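Local coordinates for branched-chain-amino-acid aminotransferase (Pseudomonas sp. UW4, PDB 6JIF), which catalyses the pyridoxal-5'-phosphate-dependent transfer of amino groups between branched-chain amino acids and 2-oxo acids, at residues Ile238-Ser243 and Pro261-Gly266; Lys254-Asn259 and Glu283-Asp288; His185-Ser190 and His223-Ile228; Lys298-Cys303 and His322-Glu327; Ala195-Thr200 and Asp231-Thr236. All coordinates share one frame; numbering follows the deposited sequence.

Contact 1. Residues Ile238-Ser243 and Pro261-Gly266; sequences IEEVGS and PSVLPG. With PLP (pyridoxal-5'-phosphate), chain D.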
# COMPACT_ATOMS: atom_id res chain seq x y z
N ILE B 238 -7.90 6.03 20.23
CA ILE B 238 -7.79 4.70 19.62
C ILE B 238 -8.51 4.66 18.29
O ILE B 238 -9.64 5.15 18.16
CB ILE B 238 -8.40 3.65 20.57
CG1 ILE B 238 -7.55 3.59 21.83
CG2 ILE B 238 -8.49 2.24 19.90
CD1 ILE B 238 -8.13 2.70 22.94
N GLU B 239 -7.88 4.04 17.30
CA GLU B 239 -8.50 3.82 16.00
C GLU B 239 -8.69 2.35 15.65
O GLU B 239 -9.78 1.97 15.23
CB GLU B 239 -7.69 4.49 14.92
CG GLU B 239 -7.67 5.99 15.08
CD GLU B 239 -7.89 6.72 13.76
OE1 GLU B 239 -7.52 6.15 12.70
OE2 GLU B 239 -8.46 7.85 13.79
N GLU B 240 -7.65 1.51 15.81
CA GLU B 240 -7.76 0.12 15.36
C GLU B 240 -6.94 -0.78 16.26
O GLU B 240 -5.90 -0.37 16.78
CB GLU B 240 -7.25 -0.13 13.92
CG GLU B 240 -7.95 0.68 12.83
CD GLU B 240 -9.24 0.05 12.40
OE1 GLU B 240 -9.67 -0.97 13.00
OE2 GLU B 240 -9.83 0.57 11.43
N VAL B 241 -7.37 -2.04 16.36
CA VAL B 241 -6.64 -3.04 17.17
C VAL B 241 -6.11 -4.05 16.16
O VAL B 241 -6.88 -4.90 15.68
CB VAL B 241 -7.55 -3.70 18.20
CG1 VAL B 241 -6.80 -4.79 19.05
CG2 VAL B 241 -8.20 -2.66 19.11
N GLY B 242 -4.85 -3.92 15.78
CA GLY B 242 -4.30 -4.80 14.74
C GLY B 242 -5.09 -4.56 13.46
O GLY B 242 -5.23 -3.41 13.02
N SER B 243 -5.73 -5.61 12.91
CA SER B 243 -6.61 -5.45 11.75
C SER B 243 -8.06 -5.67 12.16
O SER B 243 -8.85 -6.29 11.43
CB SER B 243 -6.18 -6.37 10.62
OG SER B 243 -4.75 -6.34 10.48
N PRO B 261 -12.35 9.55 10.07
CA PRO B 261 -12.20 9.29 8.63
C PRO B 261 -11.18 8.20 8.29
O PRO B 261 -11.25 7.66 7.17
CB PRO B 261 -11.77 10.64 8.06
CG PRO B 261 -12.26 11.69 9.08
CD PRO B 261 -12.17 10.96 10.43
N SER B 262 -10.28 7.82 9.22
CA SER B 262 -9.24 6.83 8.93
C SER B 262 -9.51 5.45 9.52
O SER B 262 -8.78 4.51 9.19
CB SER B 262 -7.87 7.34 9.39
OG SER B 262 -7.92 7.71 10.76
N VAL B 263 -10.58 5.28 10.30
CA VAL B 263 -11.00 3.95 10.77
C VAL B 263 -11.62 3.13 9.64
O VAL B 263 -12.49 3.59 8.90
CB VAL B 263 -11.98 4.11 11.95
CG1 VAL B 263 -12.57 2.77 12.41
CG2 VAL B 263 -11.32 4.79 13.15
N LEU B 264 -11.25 1.86 9.58
CA LEU B 264 -11.86 0.94 8.61
C LEU B 264 -13.27 0.57 9.06
O LEU B 264 -13.45 0.06 10.17
CB LEU B 264 -10.99 -0.32 8.49
CG LEU B 264 -11.18 -1.26 7.30
CD1 LEU B 264 -12.45 -2.02 7.44
CD2 LEU B 264 -11.17 -0.62 5.92
N PRO B 265 -14.30 0.83 8.25
CA PRO B 265 -15.67 0.56 8.71
C PRO B 265 -16.00 -0.92 8.63
O PRO B 265 -16.34 -1.42 7.57
CB PRO B 265 -16.55 1.38 7.74
CG PRO B 265 -15.64 1.69 6.60
CD PRO B 265 -14.25 1.70 7.06
N GLY B 266 -15.81 -1.64 9.74
CA GLY B 266 -15.92 -3.09 9.68
C GLY B 266 -17.35 -3.55 9.65
O GLY B 266 -18.25 -2.89 10.20
N1 PLP D . -10.05 -2.97 11.04
C2 PLP D . -9.18 -3.06 10.00
C2A PLP D . -8.01 -2.13 10.02
C3 PLP D . -9.41 -3.95 8.95
O3 PLP D . -8.54 -3.99 7.90
C4 PLP D . -10.54 -4.80 8.99
C4A PLP D . -10.94 -5.63 7.79
C5 PLP D . -11.40 -4.67 10.10
C6 PLP D . -11.15 -3.76 11.07
C5A PLP D . -12.60 -5.53 10.34
O4P PLP D . -13.47 -5.50 9.27
P PLP D . -14.55 -6.66 9.13
O1P PLP D . -15.37 -6.74 10.40
O2P PLP D . -15.41 -6.15 7.97
O3P PLP D . -13.90 -8.02 8.87
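E240 sends its two carboxylate oxygens to different partners and so ties the loop P261-G266 to the cofactor. OE2 accepts the backbone N of L264 at 2.7 Å; the donor sits nearly in line with the C-O bond and the N-H points at it at 158°. R194 adds a long, weak ion pair to OE2. OE1 lies 2.8 Å from N1 of PLP, as in the glutamate-pyridine nitrogen pairing known from fold type IV aminotransferases. The chain bends at chi2 (-82°), which turns the carboxylate toward the ring nitrogen instead of running straight out from the strand. L264 completes this tight part: CG stands over one face of the pyridine ring, 3.6 Å from PLP C3, while CB packs 3.3 Å from E240 OE2. V263 CG1 also approaches E240 OE2, at 3.6 Å.

A second, short bond joins the other end of the contact, where S262 OG donates to the syn lone pair of E239 OE1 at 2.5 Å. The other carboxylate oxygen, OE2, is taken by the hydroxyl of S260. The E239-V263 side-chain pair is looser, V263 CG2 coming no nearer than 4.0 Å to E239 CD. Toward solvent the loop runs out through P261, which is exposed and adds almost nothing to the interface.

A classic bulge sets E239 and E240 against the single residue Y229, where strand 238-241 pairs with strand 227-230. Beyond G266, the N-cap residue, the loop enters helix 267-278, and L264 also leans on R102 of helix 96-109.

Contact 2. Residues Lys254-Asn259 and Glu283-Asp288; sequences KFVTPN and EVVEGD
Two parallel strands of a beta-alpha-beta unit meet here, strand 255-258 running beside strand 284-287, with F255 opposite V284, V256 opposite V285 and T257 opposite E286. The short strand axes come within 4.7 Å, at 18° to each other. Five backbone bonds lace them together. F255 N gives to E283 O and V285 N returns to F255 O at 2.8 Å; T257 N then reaches V285 O, G287 N reaches T257 O, and N259 N closes the series on G287 O. This last bond, at 3.1 Å, is the most bent, with an N-H...O angle of 141°, as the strands give way to loop.

On one face V256 and V285 stand side by side and point the same way, V256 CG2 touching V285 CB at 4.0 Å. At the start of that face the extended K254 chain passes obliquely over V285, its CD 4.0 Å from V285 CG2. K254 NZ and E283 OE1 remain 4.8 Å apart, too far to pair; NZ makes a long, weak ion pair with D252. The other face carries F255, V284, T257 and E286. F255 CB meets V284 CG2, and T257 CG2 lies alongside E286 CG at 3.9 Å. T257 OG1, placed anti to the backbone N (chi1 -169°), turns from this neighbour and bonds to F246 O. Past the last bridge, a water donates to both N259 O and D288 OD1.

Helix 267-278 covers the F255 face through L272 and I273, and T257 touches R269, which makes this the strand-helix-strand layering of a parallel beta-alpha-beta crossover.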
# COMPACT_ATOMS: atom_id res chain seq x y z
N LYS B 254 -22.68 1.01 27.86
CA LYS B 254 -22.77 1.47 26.48
C LYS B 254 -21.68 0.80 25.66
O LYS B 254 -20.55 0.65 26.15
CB LYS B 254 -22.62 2.99 26.40
CG LYS B 254 -23.65 3.72 27.22
CD LYS B 254 -23.56 5.20 27.02
CE LYS B 254 -24.59 5.90 27.94
NZ LYS B 254 -24.29 7.35 28.00
N PHE B 255 -22.01 0.46 24.40
CA PHE B 255 -21.05 -0.11 23.46
C PHE B 255 -20.42 1.06 22.72
O PHE B 255 -21.13 1.81 22.04
CB PHE B 255 -21.77 -1.07 22.51
CG PHE B 255 -20.91 -1.70 21.44
CD1 PHE B 255 -20.59 -0.99 20.26
CD2 PHE B 255 -20.43 -3.01 21.57
CE1 PHE B 255 -19.82 -1.58 19.25
CE2 PHE B 255 -19.66 -3.61 20.59
CZ PHE B 255 -19.36 -2.89 19.40
N VAL B 256 -19.12 1.28 22.93
CA VAL B 256 -18.45 2.48 22.38
C VAL B 256 -17.42 2.05 21.34
O VAL B 256 -16.59 1.17 21.58
CB VAL B 256 -17.80 3.30 23.50
CG1 VAL B 256 -17.18 4.54 22.95
CG2 VAL B 256 -18.86 3.65 24.54
N THR B 257 -17.45 2.69 20.17
CA THR B 257 -16.45 2.34 19.17
C THR B 257 -15.96 3.60 18.44
O THR B 257 -16.72 4.57 18.29
CB THR B 257 -17.03 1.25 18.22
OG1 THR B 257 -15.99 0.72 17.40
CG2 THR B 257 -18.16 1.83 17.35
N PRO B 258 -14.68 3.63 18.03
CA PRO B 258 -14.15 4.84 17.37
C PRO B 258 -14.83 5.20 16.07
O PRO B 258 -15.27 4.34 15.31
CB PRO B 258 -12.66 4.47 17.10
CG PRO B 258 -12.31 3.50 18.27
CD PRO B 258 -13.61 2.67 18.36
N ASN B 259 -14.88 6.51 15.82
CA ASN B 259 -15.41 7.06 14.59
C ASN B 259 -14.41 8.09 14.11
O ASN B 259 -14.07 9.01 14.86
CB ASN B 259 -16.77 7.71 14.88
CG ASN B 259 -17.43 8.27 13.65
OD1 ASN B 259 -17.14 7.87 12.55
ND2 ASN B 259 -18.36 9.17 13.85
N GLU B 283 -27.26 0.73 24.38
CA GLU B 283 -26.92 2.02 23.76
C GLU B 283 -25.57 1.91 23.06
O GLU B 283 -24.66 1.23 23.56
CB GLU B 283 -26.87 3.14 24.81
CG GLU B 283 -28.14 3.94 24.94
CD GLU B 283 -28.50 4.30 26.37
OE1 GLU B 283 -27.68 4.02 27.30
OE2 GLU B 283 -29.61 4.85 26.58
N VAL B 284 -25.44 2.56 21.90
CA VAL B 284 -24.19 2.60 21.15
C VAL B 284 -23.71 4.03 21.07
O VAL B 284 -24.52 4.94 20.87
CB VAL B 284 -24.38 2.00 19.74
CG1 VAL B 284 -23.11 2.30 18.89
CG2 VAL B 284 -24.54 0.55 19.90
N VAL B 285 -22.41 4.23 21.27
CA VAL B 285 -21.73 5.51 21.02
C VAL B 285 -20.63 5.29 19.98
O VAL B 285 -19.74 4.46 20.18
CB VAL B 285 -21.13 6.09 22.30
CG1 VAL B 285 -20.44 7.38 21.97
CG2 VAL B 285 -22.20 6.26 23.40
N GLU B 286 -20.68 6.06 18.89
CA GLU B 286 -19.60 6.11 17.92
C GLU B 286 -18.91 7.46 18.05
O GLU B 286 -19.51 8.50 17.76
CB GLU B 286 -20.10 5.89 16.51
CG GLU B 286 -20.74 4.54 16.32
CD GLU B 286 -21.21 4.38 14.90
OE1 GLU B 286 -20.35 4.52 13.98
OE2 GLU B 286 -22.42 4.17 14.69
N GLY B 287 -17.68 7.47 18.54
CA GLY B 287 -17.10 8.77 18.80
C GLY B 287 -15.61 8.72 19.11
O GLY B 287 -14.92 7.84 18.60
N ASP B 288 -15.11 9.62 19.95
CA ASP B 288 -13.68 9.69 20.26
C ASP B 288 -13.42 8.83 21.49
O ASP B 288 -14.06 9.00 22.53
CB ASP B 288 -13.25 11.12 20.56
CG ASP B 288 -13.24 12.01 19.34
OD1 ASP B 288 -13.16 11.47 18.21
OD2 ASP B 288 -13.26 13.26 19.52
O HOH W 1 -12.16 9.28 16.84

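Contact 3. Residues His185-Ser190 and His223-Ile228; sequences HNFQIS and HFADAI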
# COMPACT_ATOMS: atom_id res chain seq x y z
N HIS B 185 -6.72 -11.26 25.69
CA HIS B 185 -5.40 -11.09 25.10
C HIS B 185 -4.95 -9.69 25.41
O HIS B 185 -5.79 -8.80 25.52
CB HIS B 185 -5.43 -11.23 23.57
CG HIS B 185 -6.05 -12.49 23.13
ND1 HIS B 185 -5.31 -13.60 22.81
CD2 HIS B 185 -7.34 -12.87 23.09
CE1 HIS B 185 -6.12 -14.61 22.55
NE2 HIS B 185 -7.36 -14.19 22.72
N ASN B 186 -3.63 -9.51 25.51
CA ASN B 186 -3.01 -8.20 25.75
C ASN B 186 -2.51 -7.60 24.45
O ASN B 186 -1.97 -8.32 23.60
CB ASN B 186 -1.86 -8.27 26.75
CG ASN B 186 -2.33 -8.75 28.11
OD1 ASN B 186 -3.48 -8.55 28.48
ND2 ASN B 186 -1.44 -9.39 28.87
N PHE B 187 -2.67 -6.27 24.31
CA PHE B 187 -2.21 -5.54 23.11
C PHE B 187 -1.38 -4.35 23.55
O PHE B 187 -1.47 -3.93 24.70
CB PHE B 187 -3.40 -5.06 22.23
CG PHE B 187 -4.26 -6.19 21.69
CD1 PHE B 187 -5.18 -6.81 22.48
CD2 PHE B 187 -4.12 -6.60 20.36
CE1 PHE B 187 -6.00 -7.85 21.97
CE2 PHE B 187 -4.89 -7.60 19.86
CZ PHE B 187 -5.85 -8.24 20.68
N GLN B 188 -0.56 -3.82 22.63
CA GLN B 188 0.38 -2.73 22.92
C GLN B 188 0.14 -1.52 22.02
O GLN B 188 0.06 -1.67 20.80
CB GLN B 188 1.81 -3.19 22.72
CG GLN B 188 2.83 -2.16 23.15
CD GLN B 188 4.22 -2.60 22.86
OE1 GLN B 188 4.57 -2.94 21.73
NE2 GLN B 188 5.04 -2.64 23.91
N ILE B 189 0.04 -0.33 22.60
CA ILE B 189 -0.06 0.88 21.74
C ILE B 189 1.19 1.01 20.89
O ILE B 189 2.31 0.83 21.36
CB ILE B 189 -0.27 2.14 22.60
CG1 ILE B 189 -1.63 2.09 23.29
CG2 ILE B 189 -0.13 3.43 21.75
CD1 ILE B 189 -2.83 1.71 22.41
N SER B 190 1.00 1.35 19.61
CA SER B 190 2.13 1.53 18.71
C SER B 190 2.38 3.02 18.46
O SER B 190 1.45 3.83 18.48
CB SER B 190 1.87 0.84 17.37
OG SER B 190 2.95 1.08 16.47
N HIS B 223 5.81 -9.62 22.77
CA HIS B 223 4.98 -10.70 23.32
C HIS B 223 3.52 -10.28 23.48
O HIS B 223 2.77 -10.92 24.18
CB HIS B 223 5.54 -11.21 24.66
CG HIS B 223 6.91 -11.77 24.54
ND1 HIS B 223 7.15 -13.00 23.98
CD2 HIS B 223 8.13 -11.25 24.84
CE1 HIS B 223 8.45 -13.26 24.02
NE2 HIS B 223 9.07 -12.21 24.53
N PHE B 224 3.08 -9.26 22.72
CA PHE B 224 1.69 -8.86 22.70
C PHE B 224 0.99 -9.47 21.50
O PHE B 224 1.62 -9.83 20.50
CB PHE B 224 1.56 -7.32 22.66
CG PHE B 224 2.08 -6.68 23.93
CD1 PHE B 224 1.26 -6.59 25.05
CD2 PHE B 224 3.37 -6.20 24.00
CE1 PHE B 224 1.73 -6.08 26.24
CE2 PHE B 224 3.83 -5.62 25.18
CZ PHE B 224 2.98 -5.56 26.30
N ALA B 225 -0.34 -9.55 21.60
CA ALA B 225 -1.09 -10.15 20.50
C ALA B 225 -0.99 -9.31 19.23
O ALA B 225 -0.91 -9.87 18.13
CB ALA B 225 -2.56 -10.40 20.90
N ASP B 226 -1.01 -7.98 19.35
CA ASP B 226 -0.86 -7.10 18.18
C ASP B 226 -0.65 -5.68 18.68
O ASP B 226 -0.64 -5.41 19.88
CB ASP B 226 -2.08 -7.19 17.24
CG ASP B 226 -1.72 -6.99 15.75
OD1 ASP B 226 -0.79 -6.23 15.37
OD2 ASP B 226 -2.40 -7.60 14.91
N ALA B 227 -0.46 -4.78 17.72
CA ALA B 227 -0.36 -3.35 17.96
C ALA B 227 -1.75 -2.74 17.90
O ALA B 227 -2.62 -3.20 17.17
CB ALA B 227 0.52 -2.69 16.90
N ILE B 228 -1.94 -1.69 18.68
CA ILE B 228 -3.13 -0.86 18.59
C ILE B 228 -2.67 0.48 18.03
O ILE B 228 -1.64 1.02 18.45
CB ILE B 228 -3.84 -0.70 19.95
CG1 ILE B 228 -4.57 -2.00 20.30
CG2 ILE B 228 -4.87 0.42 19.88
CD1 ILE B 228 -5.18 -2.01 21.72
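F187 and F224 each offer a ring face across the contact, while the backbones pair as parallel strands through two bridges, Q188 with A227 and I189 with I228. Three main-chain bonds serve that pairing: Q188 N to D226 O, I228 N to Q188 O and S190 N to I228 O. A fourth, A225 N to N186 O, extends the ladder into the loop before strand 227-230. Three of the four carbonyls are met almost end-on. Q188 O is the exception, with I228 N 2.9 Å away and 38° out of the carbonyl plane. A further bond lies within H223-I228, where D226 OD1 accepts A227 N at 2.8 Å on its anti side and steadies the entry to the strand.

The CH-pi contacts come in a matching pair. A225 CB stands over the F187 ring, 4.0 Å from the centroid, and Q188 CB over the F224 ring at 3.9 Å. Both are shifted toward the rim. With CG anti to the backbone N (chi1 -174°) and the chain extended beyond it, Q188 lies across the F224 ring at about a right angle, and its NE2 comes 3.5 Å from F224 CE2 before bonding D316. N186 CB adds a touch at the edge of the same ring.

Aliphatic packing continues on the F187 side: I228 CD1 nestles 3.6 Å from F187 CB, and I228 CG2 presses on I189 CD1 at 3.5 Å, tighter than usual for two methyls.

Strand 185-189 lies between strand 227-230 and strand 308-317. Helix 206-221, which links the paired strands, packs on Q188, S190 and A227, whereas I228 and F187 face V241 of strand 238-241.

Contact 4. Residues Lys298-Cys303 and His322-Glu327; sequences KEAGAC and HVFHSE
This is a small contact between the face of an inner strand, 297-304, and the loop after strand 320-323: A300 packs against the F324 ring, and K298 meets H325. A300 CB sits over the centre of the F324 ring, 3.8 Å from the centroid and 12° off the normal, a CH-pi contact. H322 CD2 covers the opposite face, nearer its rim, so the phenyl group is clamped on both sides. F324 CG lies anti to the carbonyl carbon (chi1 -61°), which brings the ring across to A300.

The polar half is indirect. A water donates to K298 O at 2.8 Å and also bonds H325 ND1 at 2.9 Å, lying in the plane of the imidazole at its edge. H325 CB closes on the same carbonyl, 3.2 Å from K298 O. The side-chain ends turn elsewhere: K298 NZ bonds N253, and the E299 carboxylate is held by T334 OG1 and V333 N.

Where strand 297-304 pairs with strand 245-250, K298 and E299 share I249 as their partner in a beta bulge; on the other flank runs strand 308-317, whose I312 and I315 also touch F324.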
# COMPACT_ATOMS: atom_id res chain seq x y z
N LYS B 298 -15.40 -1.02 31.44
CA LYS B 298 -15.22 -2.19 32.29
C LYS B 298 -14.85 -3.44 31.49
O LYS B 298 -14.43 -4.43 32.07
CB LYS B 298 -16.48 -2.41 33.14
CG LYS B 298 -17.76 -2.63 32.29
CD LYS B 298 -18.99 -2.80 33.23
CE LYS B 298 -20.26 -3.07 32.41
NZ LYS B 298 -21.52 -3.47 33.20
N GLU B 299 -15.01 -3.41 30.17
CA GLU B 299 -14.64 -4.49 29.27
C GLU B 299 -14.21 -3.84 27.96
O GLU B 299 -14.63 -2.71 27.66
CB GLU B 299 -15.82 -5.44 28.93
CG GLU B 299 -16.41 -6.15 30.06
CD GLU B 299 -17.53 -7.10 29.64
OE1 GLU B 299 -17.40 -7.67 28.52
OE2 GLU B 299 -18.51 -7.28 30.44
N ALA B 300 -13.40 -4.55 27.20
CA ALA B 300 -13.05 -4.07 25.87
C ALA B 300 -12.70 -5.25 24.98
O ALA B 300 -12.32 -6.32 25.45
CB ALA B 300 -11.87 -3.08 25.93
N GLY B 301 -12.82 -5.04 23.68
CA GLY B 301 -12.56 -6.08 22.71
C GLY B 301 -12.27 -5.52 21.33
O GLY B 301 -12.25 -4.30 21.10
N ALA B 302 -11.88 -6.44 20.46
CA ALA B 302 -11.67 -6.16 19.04
C ALA B 302 -12.57 -7.05 18.20
O ALA B 302 -12.87 -8.17 18.59
CB ALA B 302 -10.24 -6.37 18.64
N CYS B 303 -13.14 -6.51 17.13
CA CYS B 303 -14.05 -7.30 16.31
C CYS B 303 -13.59 -7.28 14.85
O CYS B 303 -13.01 -6.30 14.39
CB CYS B 303 -15.50 -6.85 16.44
SG CYS B 303 -15.73 -5.17 16.05
N HIS B 322 -2.84 -1.62 31.28
CA HIS B 322 -4.17 -1.30 31.79
C HIS B 322 -5.06 -2.51 31.58
O HIS B 322 -5.40 -2.82 30.43
CB HIS B 322 -4.80 -0.08 31.10
CG HIS B 322 -6.13 0.31 31.71
ND1 HIS B 322 -6.23 1.30 32.67
CD2 HIS B 322 -7.38 -0.19 31.54
CE1 HIS B 322 -7.49 1.38 33.08
NE2 HIS B 322 -8.20 0.49 32.40
N VAL B 323 -5.56 -3.10 32.67
CA VAL B 323 -6.48 -4.24 32.57
C VAL B 323 -7.90 -3.75 32.84
O VAL B 323 -8.16 -3.18 33.90
CB VAL B 323 -6.08 -5.35 33.57
CG1 VAL B 323 -7.15 -6.46 33.60
CG2 VAL B 323 -4.78 -5.91 33.13
N PHE B 324 -8.85 -4.06 31.92
CA PHE B 324 -10.23 -3.54 32.05
C PHE B 324 -11.03 -4.35 33.05
O PHE B 324 -11.68 -3.81 33.97
CB PHE B 324 -10.95 -3.52 30.68
CG PHE B 324 -10.27 -2.63 29.62
CD1 PHE B 324 -10.54 -1.29 29.56
CD2 PHE B 324 -9.35 -3.19 28.75
CE1 PHE B 324 -9.90 -0.49 28.63
CE2 PHE B 324 -8.70 -2.43 27.81
CZ PHE B 324 -8.96 -1.07 27.74
N HIS B 325 -11.09 -5.66 32.81
CA HIS B 325 -11.89 -6.60 33.58
C HIS B 325 -11.04 -7.68 34.21
O HIS B 325 -11.12 -7.89 35.42
CB HIS B 325 -12.93 -7.25 32.63
CG HIS B 325 -13.74 -8.34 33.28
ND1 HIS B 325 -14.74 -8.09 34.20
CD2 HIS B 325 -13.73 -9.69 33.11
CE1 HIS B 325 -15.29 -9.23 34.59
NE2 HIS B 325 -14.70 -10.21 33.93
N SER B 326 -10.20 -8.34 33.43
CA SER B 326 -9.49 -9.53 33.89
C SER B 326 -8.47 -9.96 32.85
O SER B 326 -8.73 -9.86 31.65
CB SER B 326 -10.49 -10.69 34.10
OG SER B 326 -9.82 -11.86 34.50
N GLU B 327 -7.38 -10.55 33.33
CA GLU B 327 -6.43 -11.22 32.44
C GLU B 327 -6.84 -12.66 32.15
O GLU B 327 -6.21 -13.30 31.30
CB GLU B 327 -5.03 -11.19 33.07
CG GLU B 327 -4.41 -9.79 33.08
CD GLU B 327 -3.76 -9.48 31.75
OE1 GLU B 327 -2.54 -9.78 31.64
OE2 GLU B 327 -4.45 -8.96 30.83
O HOH W 2 -15.07 -5.24 34.64

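Contact 5. Residues Ala195-Thr200 and Asp231-Thr236; sequences AAPQGT and DPMTHT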
# COMPACT_ATOMS: atom_id res chain seq x y z
N ALA B 195 -2.35 4.26 8.82
CA ALA B 195 -2.96 5.06 7.76
C ALA B 195 -2.79 6.53 8.09
O ALA B 195 -2.66 6.91 9.25
CB ALA B 195 -4.45 4.74 7.56
N ALA B 196 -2.86 7.36 7.05
CA ALA B 196 -2.74 8.82 7.20
C ALA B 196 -4.08 9.42 7.62
O ALA B 196 -5.14 8.76 7.49
CB ALA B 196 -2.31 9.41 5.87
N PRO B 197 -4.08 10.66 8.12
CA PRO B 197 -5.37 11.27 8.47
C PRO B 197 -6.33 11.35 7.29
O PRO B 197 -7.52 11.14 7.48
CB PRO B 197 -5.00 12.65 9.01
CG PRO B 197 -3.51 12.51 9.47
CD PRO B 197 -2.93 11.51 8.48
N GLN B 198 -5.85 11.66 6.08
CA GLN B 198 -6.67 11.72 4.87
C GLN B 198 -6.08 10.79 3.83
O GLN B 198 -5.84 11.18 2.68
CB GLN B 198 -6.77 13.15 4.34
CG GLN B 198 -7.50 14.10 5.30
CD GLN B 198 -8.95 13.71 5.54
OE1 GLN B 198 -9.61 13.09 4.68
NE2 GLN B 198 -9.47 14.07 6.73
N GLY B 199 -5.81 9.56 4.27
CA GLY B 199 -5.25 8.53 3.43
C GLY B 199 -6.31 7.50 3.10
O GLY B 199 -7.50 7.80 2.92
N THR B 200 -5.84 6.25 3.00
CA THR B 200 -6.67 5.16 2.52
C THR B 200 -7.17 4.26 3.65
O THR B 200 -7.63 3.14 3.39
CB THR B 200 -5.90 4.34 1.48
OG1 THR B 200 -4.66 3.89 2.04
CG2 THR B 200 -5.59 5.15 0.26
N ASP B 231 -5.07 7.65 16.51
CA ASP B 231 -5.31 8.59 15.39
C ASP B 231 -3.99 9.18 14.90
O ASP B 231 -3.13 9.53 15.72
CB ASP B 231 -6.29 9.68 15.79
CG ASP B 231 -5.70 10.68 16.71
OD1 ASP B 231 -5.57 10.34 17.90
OD2 ASP B 231 -5.41 11.80 16.26
N PRO B 232 -3.76 9.22 13.59
CA PRO B 232 -2.43 9.55 13.10
C PRO B 232 -2.09 11.03 13.30
O PRO B 232 -0.90 11.36 13.39
CB PRO B 232 -2.51 9.15 11.61
CG PRO B 232 -4.00 9.15 11.28
CD PRO B 232 -4.59 8.58 12.56
N MET B 233 -3.09 11.93 13.43
CA MET B 233 -2.75 13.35 13.59
C MET B 233 -2.22 13.66 14.99
O MET B 233 -1.30 14.47 15.14
CB MET B 233 -3.98 14.20 13.29
CG MET B 233 -3.64 15.68 13.18
SD MET B 233 -4.83 16.64 12.28
CE MET B 233 -4.34 16.34 10.55
N THR B 234 -2.79 13.03 16.04
CA THR B 234 -2.45 13.42 17.42
C THR B 234 -2.02 12.30 18.33
O THR B 234 -1.49 12.58 19.42
CB THR B 234 -3.62 14.17 18.11
OG1 THR B 234 -4.71 13.28 18.36
CG2 THR B 234 -4.15 15.30 17.23
N HIS B 235 -2.29 11.05 17.98
CA HIS B 235 -1.99 9.91 18.85
C HIS B 235 -2.57 10.15 20.23
O HIS B 235 -1.98 9.83 21.27
CB HIS B 235 -0.50 9.63 18.91
CG HIS B 235 -0.03 8.89 17.71
ND1 HIS B 235 0.56 7.65 17.77
CD2 HIS B 235 -0.07 9.21 16.39
CE1 HIS B 235 0.83 7.21 16.55
NE2 HIS B 235 0.48 8.15 15.69
N THR B 236 -3.82 10.60 20.23
CA THR B 236 -4.57 10.67 21.48
C THR B 236 -5.80 9.78 21.54
O THR B 236 -6.38 9.65 22.62
CB THR B 236 -5.00 12.13 21.76
OG1 THR B 236 -5.84 12.62 20.71
CG2 THR B 236 -3.76 12.99 21.95
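P232 packs against the A195-P197 backbone and the P197 ring, and its ring atoms can be followed in order. CB lies 3.3 Å from A195 O and 3.9 Å from P197 CD. CG, the far corner, is equally close to the same carbonyl oxygen, 3.5 Å from P197 N and 3.8 Å from P197 CD, so it wedges between the carbonyl and the second proline. CD retreats, skirting A195 O at a longer distance on its way back to the backbone. The two pyrrolidines slide past each other in opposite directions instead of stacking.

M233 extends the apolar patch. Its chain leaves with CG anti to the backbone N (chi1 -169°) and bends at chi3, placing the methyl CE 4.1 Å from P197 CB. Both residues are close to the second subunit: P197 packs on D193 of that subunit and M233 on its counterpart M233.

Behind the ring, the loop D231-T236 is ordered by its own polar groups. D231 OD2 takes T234 OG1 on its syn lone pair at 2.7 Å and T234 N from above the carboxylate plane, 46° out of it. That backbone bond, three residues on, makes an Asx motif. D231 OD1 accepts T236 N, and H235 NE2 bonds D193 of its own chain.

The D231 carboxylate thus bonds T234 and T236, and K237 as well, fixing the loop that follows P232, while the second subunit packs on P197 and M233 of the patch. Between the segments themselves proline carbons meet a carbonyl and a proline, and a methionine methyl meets P197: an apolar contact without direct polar bonds, resting on van der Waals fit.

In the fold
Contacts 1 to 4 all reach the same mixed sheet, and contact 1 alone among the five touches PLP through its own residues. Contact 3 adjoins it through the neighbouring strands 227-230 and 238-241, G242 N lying 2.7 Å from A227 O, a probable hydrogen bond. Contact 2 meets it where I238 O approaches P258 CG at 3.1 Å. Contact 5, about 10 Å away between centres, packs on the S262 end: P232 and A196 touch E239 and S262, tying the cofactor loop to the subunit boundary. Contact 4 lies farther out, about 17 Å from contact 1 between centres, with A302 CB 3.8 Å from V241 CG1, and N186 and E327 probably bond it to contact 3.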